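Local coordinates for protein condensin complex subunit 3 (Schizosaccharomyces pombe, PDB 5OQR) that serves as a regulatory subunit of condensin, the complex required for converting interphase chromatin into condensed, mitotic-like chromosomes, at residues A[309-314]-A[360-365]; A[313-318]-A[367-372]; A[713-718]-A[753-758]. One frame throughout, in Å; residues are numbered along the deposited sequence.

Contact 1: A[309-314]-A[360-365]; sequences ESSLLA and CFIIEQ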
loop_
_atom_site.group_PDB
_atom_site.type_symbol
_atom_site.label_atom_id
_atom_site.label_comp_id
_atom_site.label_asym_id
_atom_site.label_seq_id
_atom_site.Cartn_x
_atom_site.Cartn_y
_atom_site.Cartn_z
ATOM N N GLU A 309 12.449 22.654 11.207
ATOM C CA GLU A 309 12.510 21.396 11.943
ATOM C C GLU A 309 12.172 21.607 13.410
ATOM O O GLU A 309 11.451 20.801 14.011
ATOM C CB GLU A 309 13.898 20.771 11.804
ATOM C CG GLU A 309 14.320 20.478 10.374
ATOM C CD GLU A 309 14.849 21.703 9.646
ATOM O OE1 GLU A 309 14.870 22.794 10.254
ATOM O OE2 GLU A 309 15.243 21.577 8.467
ATOM N N SER A 310 12.687 22.684 14.003
ATOM C CA SER A 310 12.421 22.961 15.408
ATOM C C SER A 310 10.934 23.181 15.654
ATOM O O SER A 310 10.387 22.706 16.655
ATOM C CB SER A 310 13.236 24.178 15.846
ATOM O OG SER A 310 12.609 24.872 16.906
ATOM N N SER A 311 10.257 23.887 14.746
ATOM C CA SER A 311 8.838 24.166 14.940
ATOM C C SER A 311 7.996 22.916 14.718
ATOM O O SER A 311 7.006 22.694 15.423
ATOM C CB SER A 311 8.391 25.287 14.005
ATOM O OG SER A 311 8.469 24.887 12.650
ATOM N N LEU A 312 8.369 22.091 13.739
ATOM C CA LEU A 312 7.638 20.853 13.498
ATOM C C LEU A 312 7.749 19.913 14.689
ATOM O O LEU A 312 6.793 19.205 15.022
ATOM C CB LEU A 312 8.162 20.173 12.236
ATOM C CG LEU A 312 7.437 18.890 11.825
ATOM C CD1 LEU A 312 6.066 19.207 11.271
ATOM C CD2 LEU A 312 8.256 18.134 10.813
ATOM N N LEU A 313 8.911 19.890 15.342
ATOM C CA LEU A 313 9.091 19.022 16.501
ATOM C C LEU A 313 8.151 19.408 17.634
ATOM O O LEU A 313 7.574 18.537 18.295
ATOM C CB LEU A 313 10.544 19.077 16.973
ATOM C CG LEU A 313 10.860 18.262 18.227
ATOM C CD1 LEU A 313 10.572 16.783 18.005
ATOM C CD2 LEU A 313 12.304 18.478 18.638
ATOM N N ALA A 314 7.991 20.708 17.885
ATOM C CA ALA A 314 7.102 21.145 18.954
ATOM C C ALA A 314 5.651 20.814 18.630
ATOM O O ALA A 314 4.901 20.362 19.502
ATOM C CB ALA A 314 7.274 22.645 19.195
ATOM N N CYS A 360 6.701 30.671 6.670
ATOM C CA CYS A 360 5.379 30.127 6.379
ATOM C C CYS A 360 5.198 28.762 7.029
ATOM O O CYS A 360 4.147 28.477 7.612
ATOM C CB CYS A 360 5.172 30.028 4.869
ATOM S SG CYS A 360 4.985 31.609 4.041
ATOM N N PHE A 361 6.221 27.911 6.948
ATOM C CA PHE A 361 6.150 26.599 7.578
ATOM C C PHE A 361 6.103 26.719 9.095
ATOM O O PHE A 361 5.344 26.001 9.755
ATOM C CB PHE A 361 7.344 25.753 7.138
ATOM C CG PHE A 361 7.278 24.326 7.591
ATOM C CD1 PHE A 361 6.406 23.435 6.989
ATOM C CD2 PHE A 361 8.093 23.870 8.611
ATOM C CE1 PHE A 361 6.343 22.121 7.402
ATOM C CE2 PHE A 361 8.034 22.556 9.026
ATOM C CZ PHE A 361 7.159 21.681 8.422
ATOM N N ILE A 362 6.904 27.623 9.665
ATOM C CA ILE A 362 6.915 27.808 11.115
ATOM C C ILE A 362 5.556 28.297 11.598
ATOM O O ILE A 362 4.994 27.769 12.564
ATOM C CB ILE A 362 8.039 28.780 11.517
ATOM C CG1 ILE A 362 9.402 28.177 11.179
ATOM C CG2 ILE A 362 7.969 29.112 13.005
ATOM C CD1 ILE A 362 10.542 29.167 11.223
ATOM N N ILE A 363 5.015 29.325 10.942
ATOM C CA ILE A 363 3.700 29.839 11.318
ATOM C C ILE A 363 2.654 28.739 11.207
ATOM O O ILE A 363 1.765 28.617 12.057
ATOM C CB ILE A 363 3.343 31.061 10.449
ATOM C CG1 ILE A 363 4.276 32.228 10.779
ATOM C CG2 ILE A 363 1.884 31.474 10.656
ATOM C CD1 ILE A 363 4.230 33.359 9.777
ATOM N N GLU A 364 2.744 27.924 10.156
ATOM C CA GLU A 364 1.836 26.793 9.998
ATOM C C GLU A 364 1.848 25.903 11.237
ATOM O O GLU A 364 0.794 25.534 11.763
ATOM C CB GLU A 364 2.231 25.999 8.755
ATOM C CG GLU A 364 1.278 24.888 8.385
ATOM C CD GLU A 364 1.664 24.221 7.080
ATOM O OE1 GLU A 364 1.507 22.986 6.965
ATOM O OE2 GLU A 364 2.138 24.933 6.171
ATOM N N GLN A 365 3.039 25.560 11.724
ATOM C CA GLN A 365 3.136 24.704 12.902
ATOM C C GLN A 365 2.529 25.372 14.128
ATOM O O GLN A 365 1.864 24.713 14.935
ATOM C CB GLN A 365 4.599 24.334 13.159
ATOM C CG GLN A 365 5.272 23.612 12.002
ATOM C CD GLN A 365 4.408 22.511 11.419
ATOM O OE1 GLN A 365 3.802 21.731 12.150
ATOM N NE2 GLN A 365 4.332 22.454 10.095
#

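Contact 2: A[313-318]-A[367-372]; sequences LARTFN and LYIGLS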
loop_
_atom_site.group_PDB
_atom_site.type_symbol
_atom_site.label_atom_id
_atom_site.label_comp_id
_atom_site.label_asym_id
_atom_site.label_seq_id
_atom_site.Cartn_x
_atom_site.Cartn_y
_atom_site.Cartn_z
ATOM N N LEU A 313 8.911 19.890 15.342
ATOM C CA LEU A 313 9.091 19.022 16.501
ATOM C C LEU A 313 8.151 19.408 17.634
ATOM O O LEU A 313 7.574 18.537 18.295
ATOM C CB LEU A 313 10.544 19.077 16.973
ATOM C CG LEU A 313 10.860 18.262 18.227
ATOM C CD1 LEU A 313 10.572 16.783 18.005
ATOM C CD2 LEU A 313 12.304 18.478 18.638
ATOM N N ALA A 314 7.991 20.708 17.885
ATOM C CA ALA A 314 7.102 21.145 18.954
ATOM C C ALA A 314 5.651 20.814 18.630
ATOM O O ALA A 314 4.901 20.362 19.502
ATOM C CB ALA A 314 7.274 22.645 19.195
ATOM N N ARG A 315 5.237 21.027 17.380
ATOM C CA ARG A 315 3.861 20.735 16.994
ATOM C C ARG A 315 3.563 19.245 17.110
ATOM O O ARG A 315 2.451 18.855 17.484
ATOM C CB ARG A 315 3.605 21.236 15.573
ATOM C CG ARG A 315 2.344 20.686 14.915
ATOM C CD ARG A 315 2.643 19.435 14.095
ATOM N NE ARG A 315 1.471 18.960 13.363
ATOM C CZ ARG A 315 1.277 19.093 12.055
ATOM N NH1 ARG A 315 0.168 18.622 11.506
ATOM N NH2 ARG A 315 2.178 19.686 11.284
ATOM N N THR A 316 4.539 18.396 16.784
ATOM C CA THR A 316 4.333 16.956 16.891
ATOM C C THR A 316 4.366 16.504 18.346
ATOM O O THR A 316 3.544 15.682 18.765
ATOM C CB THR A 316 5.390 16.209 16.078
ATOM O OG1 THR A 316 5.421 16.721 14.740
ATOM C CG2 THR A 316 5.072 14.721 16.031
ATOM N N PHE A 317 5.320 17.020 19.124
ATOM C CA PHE A 317 5.364 16.732 20.552
ATOM C C PHE A 317 4.037 17.084 21.212
ATOM O O PHE A 317 3.487 16.300 21.992
ATOM C CB PHE A 317 6.520 17.506 21.191
ATOM C CG PHE A 317 6.505 17.506 22.691
ATOM C CD1 PHE A 317 7.184 16.536 23.403
ATOM C CD2 PHE A 317 5.828 18.489 23.391
ATOM C CE1 PHE A 317 7.178 16.539 24.781
ATOM C CE2 PHE A 317 5.817 18.495 24.769
ATOM C CZ PHE A 317 6.495 17.520 25.464
ATOM N N ASN A 318 3.509 18.268 20.901
ATOM C CA ASN A 318 2.206 18.663 21.421
ATOM C C ASN A 318 1.112 17.729 20.917
ATOM O O ASN A 318 0.173 17.404 21.651
ATOM C CB ASN A 318 1.918 20.112 21.022
ATOM C CG ASN A 318 0.596 20.618 21.555
ATOM O OD1 ASN A 318 0.433 20.806 22.756
ATOM N ND2 ASN A 318 -0.349 20.860 20.658
ATOM N N LEU A 367 0.113 27.603 14.237
ATOM C CA LEU A 367 -1.340 27.583 14.122
ATOM C C LEU A 367 -1.901 26.211 14.480
ATOM O O LEU A 367 -2.968 26.111 15.094
ATOM C CB LEU A 367 -1.756 27.982 12.708
ATOM C CG LEU A 367 -1.505 29.443 12.338
ATOM C CD1 LEU A 367 -1.638 29.653 10.840
ATOM C CD2 LEU A 367 -2.468 30.347 13.088
ATOM N N TYR A 368 -1.197 25.141 14.100
ATOM C CA TYR A 368 -1.639 23.802 14.471
ATOM C C TYR A 368 -1.638 23.624 15.981
ATOM O O TYR A 368 -2.575 23.049 16.546
ATOM C CB TYR A 368 -0.747 22.745 13.813
ATOM C CG TYR A 368 -1.124 22.413 12.389
ATOM C CD1 TYR A 368 -2.423 22.059 12.058
ATOM C CD2 TYR A 368 -0.181 22.456 11.373
ATOM C CE1 TYR A 368 -2.773 21.755 10.760
ATOM C CE2 TYR A 368 -0.520 22.157 10.072
ATOM C CZ TYR A 368 -1.818 21.806 9.770
ATOM O OH TYR A 368 -2.164 21.506 8.474
ATOM N N ILE A 369 -0.592 24.103 16.651
ATOM C CA ILE A 369 -0.571 24.068 18.109
ATOM C C ILE A 369 -1.744 24.856 18.669
ATOM O O ILE A 369 -2.375 24.445 19.649
ATOM C CB ILE A 369 0.772 24.600 18.639
ATOM C CG1 ILE A 369 1.922 23.722 18.141
ATOM C CG2 ILE A 369 0.769 24.639 20.162
ATOM C CD1 ILE A 369 3.288 24.330 18.333
ATOM N N GLY A 370 -2.062 25.993 18.052
ATOM C CA GLY A 370 -3.152 26.813 18.549
ATOM C C GLY A 370 -4.507 26.171 18.337
ATOM O O GLY A 370 -5.387 26.260 19.196
ATOM N N LEU A 371 -4.698 25.519 17.190
ATOM C CA LEU A 371 -5.940 24.798 16.940
ATOM C C LEU A 371 -6.153 23.662 17.929
ATOM O O LEU A 371 -7.298 23.253 18.149
ATOM C CB LEU A 371 -5.950 24.256 15.511
ATOM C CG LEU A 371 -6.246 25.288 14.422
ATOM C CD1 LEU A 371 -5.776 24.799 13.068
ATOM C CD2 LEU A 371 -7.726 25.602 14.381
ATOM N N SER A 372 -5.084 23.146 18.535
ATOM C CA SER A 372 -5.216 22.030 19.463
ATOM C C SER A 372 -5.654 22.477 20.850
ATOM O O SER A 372 -6.279 21.699 21.577
ATOM C CB SER A 372 -3.890 21.280 19.563
ATOM O OG SER A 372 -2.913 22.067 20.217
#

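Contact 3: A[713-718]-A[753-758]; sequences MIFESL and RKLETY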
loop_
_atom_site.group_PDB
_atom_site.type_symbol
_atom_site.label_atom_id
_atom_site.label_comp_id
_atom_site.label_asym_id
_atom_site.label_seq_id
_atom_site.Cartn_x
_atom_site.Cartn_y
_atom_site.Cartn_z
ATOM N N MET A 713 -28.041 -16.906 -12.381
ATOM C CA MET A 713 -27.705 -15.877 -13.360
ATOM C C MET A 713 -26.901 -16.466 -14.510
ATOM O O MET A 713 -27.173 -16.189 -15.683
ATOM C CB MET A 713 -26.918 -14.746 -12.692
ATOM C CG MET A 713 -27.653 -14.029 -11.572
ATOM S SD MET A 713 -29.224 -13.321 -12.085
ATOM C CE MET A 713 -28.680 -12.145 -13.318
ATOM N N ILE A 714 -25.895 -17.276 -14.187
ATOM C CA ILE A 714 -25.053 -17.874 -15.219
ATOM C C ILE A 714 -25.893 -18.728 -16.162
ATOM O O ILE A 714 -25.800 -18.602 -17.388
ATOM C CB ILE A 714 -23.917 -18.685 -14.569
ATOM C CG1 ILE A 714 -22.989 -17.744 -13.795
ATOM C CG2 ILE A 714 -23.133 -19.463 -15.622
ATOM C CD1 ILE A 714 -21.963 -18.438 -12.933
ATOM N N PHE A 715 -26.734 -19.605 -15.608
ATOM C CA PHE A 715 -27.557 -20.466 -16.454
ATOM C C PHE A 715 -28.392 -19.650 -17.430
ATOM O O PHE A 715 -28.567 -20.042 -18.588
ATOM C CB PHE A 715 -28.461 -21.348 -15.590
ATOM C CG PHE A 715 -27.726 -22.416 -14.837
ATOM C CD1 PHE A 715 -26.831 -23.248 -15.483
ATOM C CD2 PHE A 715 -27.922 -22.581 -13.479
ATOM C CE1 PHE A 715 -26.153 -24.223 -14.793
ATOM C CE2 PHE A 715 -27.244 -23.555 -12.783
ATOM C CZ PHE A 715 -26.358 -24.377 -13.442
ATOM N N GLU A 716 -28.913 -18.509 -16.982
ATOM C CA GLU A 716 -29.758 -17.683 -17.832
ATOM C C GLU A 716 -28.970 -16.873 -18.852
ATOM O O GLU A 716 -29.563 -16.378 -19.815
ATOM C CB GLU A 716 -30.596 -16.741 -16.969
ATOM C CG GLU A 716 -31.744 -17.427 -16.252
ATOM C CD GLU A 716 -32.375 -16.551 -15.191
ATOM O OE1 GLU A 716 -31.833 -15.462 -14.916
ATOM O OE2 GLU A 716 -33.417 -16.952 -14.633
ATOM N N SER A 717 -27.656 -16.730 -18.673
ATOM C CA SER A 717 -26.834 -15.943 -19.580
ATOM C C SER A 717 -26.010 -16.793 -20.537
ATOM O O SER A 717 -25.500 -16.258 -21.527
ATOM C CB SER A 717 -25.891 -15.035 -18.782
ATOM O OG SER A 717 -24.747 -15.747 -18.353
ATOM N N LEU A 718 -25.864 -18.091 -20.271
ATOM C CA LEU A 718 -25.094 -18.942 -21.173
ATOM C C LEU A 718 -25.609 -18.905 -22.605
ATOM O O LEU A 718 -24.779 -18.921 -23.529
ATOM C CB LEU A 718 -25.085 -20.381 -20.644
ATOM C CG LEU A 718 -24.299 -20.631 -19.357
ATOM C CD1 LEU A 718 -24.593 -22.024 -18.829
ATOM C CD2 LEU A 718 -22.810 -20.446 -19.578
ATOM N N ARG A 753 -33.788 -26.432 -11.587
ATOM C CA ARG A 753 -34.694 -26.013 -12.650
ATOM C C ARG A 753 -33.985 -25.105 -13.643
ATOM O O ARG A 753 -34.173 -25.232 -14.859
ATOM C CB ARG A 753 -35.910 -25.306 -12.053
ATOM C CG ARG A 753 -37.155 -26.169 -11.965
ATOM C CD ARG A 753 -37.906 -25.918 -10.669
ATOM N NE ARG A 753 -38.149 -24.496 -10.439
ATOM C CZ ARG A 753 -38.447 -23.967 -9.257
ATOM N NH1 ARG A 753 -38.536 -24.739 -8.181
ATOM N NH2 ARG A 753 -38.649 -22.662 -9.147
ATOM N N LYS A 754 -33.165 -24.179 -13.144
ATOM C CA LYS A 754 -32.371 -23.333 -14.029
ATOM C C LYS A 754 -31.386 -24.169 -14.834
ATOM O O LYS A 754 -31.238 -23.980 -16.045
ATOM C CB LYS A 754 -31.632 -22.271 -13.212
ATOM C CG LYS A 754 -32.157 -20.864 -13.390
ATOM C CD LYS A 754 -33.396 -20.613 -12.559
ATOM C CE LYS A 754 -33.951 -19.227 -12.824
ATOM N NZ LYS A 754 -35.306 -19.042 -12.244
ATOM N N LEU A 755 -30.695 -25.094 -14.168
ATOM C CA LEU A 755 -29.809 -26.025 -14.859
ATOM C C LEU A 755 -30.537 -26.722 -16.003
ATOM O O LEU A 755 -30.040 -26.773 -17.133
ATOM C CB LEU A 755 -29.262 -27.043 -13.851
ATOM C CG LEU A 755 -28.255 -28.130 -14.261
ATOM C CD1 LEU A 755 -28.901 -29.267 -15.052
ATOM C CD2 LEU A 755 -27.090 -27.545 -15.027
ATOM N N GLU A 756 -31.728 -27.257 -15.726
ATOM C CA GLU A 756 -32.456 -28.016 -16.737
ATOM C C GLU A 756 -32.896 -27.130 -17.892
ATOM O O GLU A 756 -32.812 -27.534 -19.057
ATOM C CB GLU A 756 -33.663 -28.702 -16.102
ATOM C CG GLU A 756 -33.295 -29.776 -15.094
ATOM C CD GLU A 756 -34.500 -30.304 -14.336
ATOM O OE1 GLU A 756 -34.328 -31.231 -13.516
ATOM O OE2 GLU A 756 -35.617 -29.791 -14.559
ATOM N N THR A 757 -33.381 -25.924 -17.596
ATOM C CA THR A 757 -33.781 -25.010 -18.661
ATOM C C THR A 757 -32.631 -24.759 -19.627
ATOM O O THR A 757 -32.837 -24.695 -20.844
ATOM C CB THR A 757 -34.276 -23.694 -18.065
ATOM O OG1 THR A 757 -35.433 -23.938 -17.258
ATOM C CG2 THR A 757 -34.631 -22.692 -19.166
ATOM N N TYR A 758 -31.414 -24.606 -19.105
ATOM C CA TYR A 758 -30.268 -24.402 -19.982
ATOM C C TYR A 758 -29.943 -25.667 -20.764
ATOM O O TYR A 758 -29.615 -25.603 -21.953
ATOM C CB TYR A 758 -29.052 -23.951 -19.175
ATOM C CG TYR A 758 -27.762 -24.123 -19.938
ATOM C CD1 TYR A 758 -26.900 -25.168 -19.649
ATOM C CD2 TYR A 758 -27.422 -23.259 -20.966
ATOM C CE1 TYR A 758 -25.728 -25.338 -20.352
ATOM C CE2 TYR A 758 -26.251 -23.420 -21.676
ATOM C CZ TYR A 758 -25.408 -24.464 -21.366
ATOM O OH TYR A 758 -24.241 -24.632 -22.070
#

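Contact 1: A[309-314]-A[360-365]
Ser311 presses into the groove between Ile362 and Gln365, one turn apart on the facing helix, and buries more surface here than any other residue of the two segments. Its CA lies 5.6 Å from the CA of Ile362, and the small side chain is consistent with this close approach: 309-314 and 360-365 run almost parallel, 12° apart, with axes 8.7 Å from each other. The hydroxyl makes no hydrogen bond across the interface. With chi1 at 66°, OG stands between the backbone N and the carbonyl carbon and hydrogen-bonds to Thr307 O and Ala308 O, in the turn before it, so what it offers the neighbouring helix is van der Waals contact, 3.5 Å from OG to Gln365 CG. Gln365 bends at chi2 and carries its amide past Leu312, the two side chains crossing obliquely. Leu312 CD1 sits 3.5 Å from Gln365 OE1, while the same OE1 accepts a probable hydrogen bond from Arg315 NH2, which gives this oxygen a partner and would limit rotation of the amide. Within its own helix, the amide nitrogen NE2 lies above one face of the ring of Phe361, one turn earlier, toward the rim. CD1 of Leu312 also meets Phe361, 3.9 Å from CZ, and the leucine goes on to touch Ala278 and Val279 of helix 275-288. Helices that run alongside in the same direction, with helices 327-330 and 336-348 intervening in the chain, are consistent with the layered alpha-solenoid of a HEAT-repeat protein.

Contact 2: A[313-318]-A[367-372]
Arg315 lays its guanidinium on the ring of Tyr368, the two side chains running side by side and pointing the same way. The planes are 23° apart and the centres 4.2 Å, a cation-pi stack in which CZ lies off-centre while NH1 is over the middle of the ring, and Tyr368 CD2 comes up under one face of the guanidinium, 3.6 Å from NH2. Beneath this partly exposed pair, Ile369 reaches the backbone of the other helix: its CG1 packs 3.7 Å from Arg315 CA, and Ile369 CD1 lies 4.4 Å from Ala314 CB. At the far end Asn318 ND2 donates to Ser372 OG over 2.9 Å, with the hydroxyl close to the amide plane of the asparagine and the N-H...O angle at 141°, a moderately bent bond. Segments 313-318 and 367-372 meet as a near-parallel pair, crossing at 21° with axes 9.4 Å apart, as expected of neighbouring helices in an alpha-solenoid. Farther out, Glu319 forms a salt bridge with Arg315 NE and Gln365 takes a hydrogen bond from NH2, so NE and NH2 each have a partner, which probably limits how the group can turn over the tyrosine. Ser372 OG, accepting from Asn318, donates in turn to Ile369 O, a carbonyl that also receives Ser372 N from the same face of its plane. An alanine in place of Ser372 would probably leave the buried Asn318 amide without this acceptor and freer to turn. Asn318 further touches Leu330 of helix 327-330, and Leu371 O bonds to Lys411 of helix 399-412.

Contact 3: A[713-718]-A[753-758]
Phe715 and Tyr758 approach to 5.9 Å between CA atoms where helix 713-717 runs alongside another, 753-758, at 14° to it and with 8.9 Å between the axes. Phe715 has the most surface buried. Its chi1 of -70° puts CG beside the backbone N, and the ring lies against the backbone of the second helix, where Leu755 CA stands squarely over the ring face, 3.9 Å from the centroid, in a CH-pi contact. The leucine's own side chain reaches the far part of the same ring, Leu755 CD2 lying 3.5 Å from Phe715 CE1. Lys754 contributes its aliphatic root, with CB 3.7 Å from Phe715 CD2, before its chain bends at chi2 and the tip comes alongside Glu716, whose chain is extended beyond CG. Glu716 OE2 is nearer CE of the lysine than NZ, and the OE2 to NZ salt bridge is long at 3.7 Å; the nearby guanidinium of Arg750 also brings a like charge close to the lysine. A second CH-pi contact lies at Leu718. Tyr758 presents a ring face to this leucine, and the two side chains cross at about a right angle. Leu718 CD1 sits over the middle of that ring, 3.5 Å from its centroid. The first segment belongs to HEAT repeat 9. Helix 725-736, from the same repeat, closes on the pair through Leu734 at Phe715 and Ile731 at both Leu718 and Tyr758, while the C-terminal helix 767-785 covers it with Phe776 on Phe715 and Leu773 on Leu755 and Tyr758.

Contacts 1 and 2 are successive parts of one interface between helices 308-324 and 356-372, their centres 8 Å apart. They share Leu313 and Ala314 and are joined by a polar bridge: Gln365 OE1, from contact 1, lies 2.8 Å from Arg315 NH2, from contact 2, a probable hydrogen bond. Contact 3 belongs to a different region, near the C-terminus and on the opposite side of the chain's centre. Its centre is about 66 Å from that of contact 1 and 63 Å from that of contact 2, with nearest atoms about 51 and 48 Å away. Near-parallel helix pairing thus recurs in widely separated parts of the same solenoid.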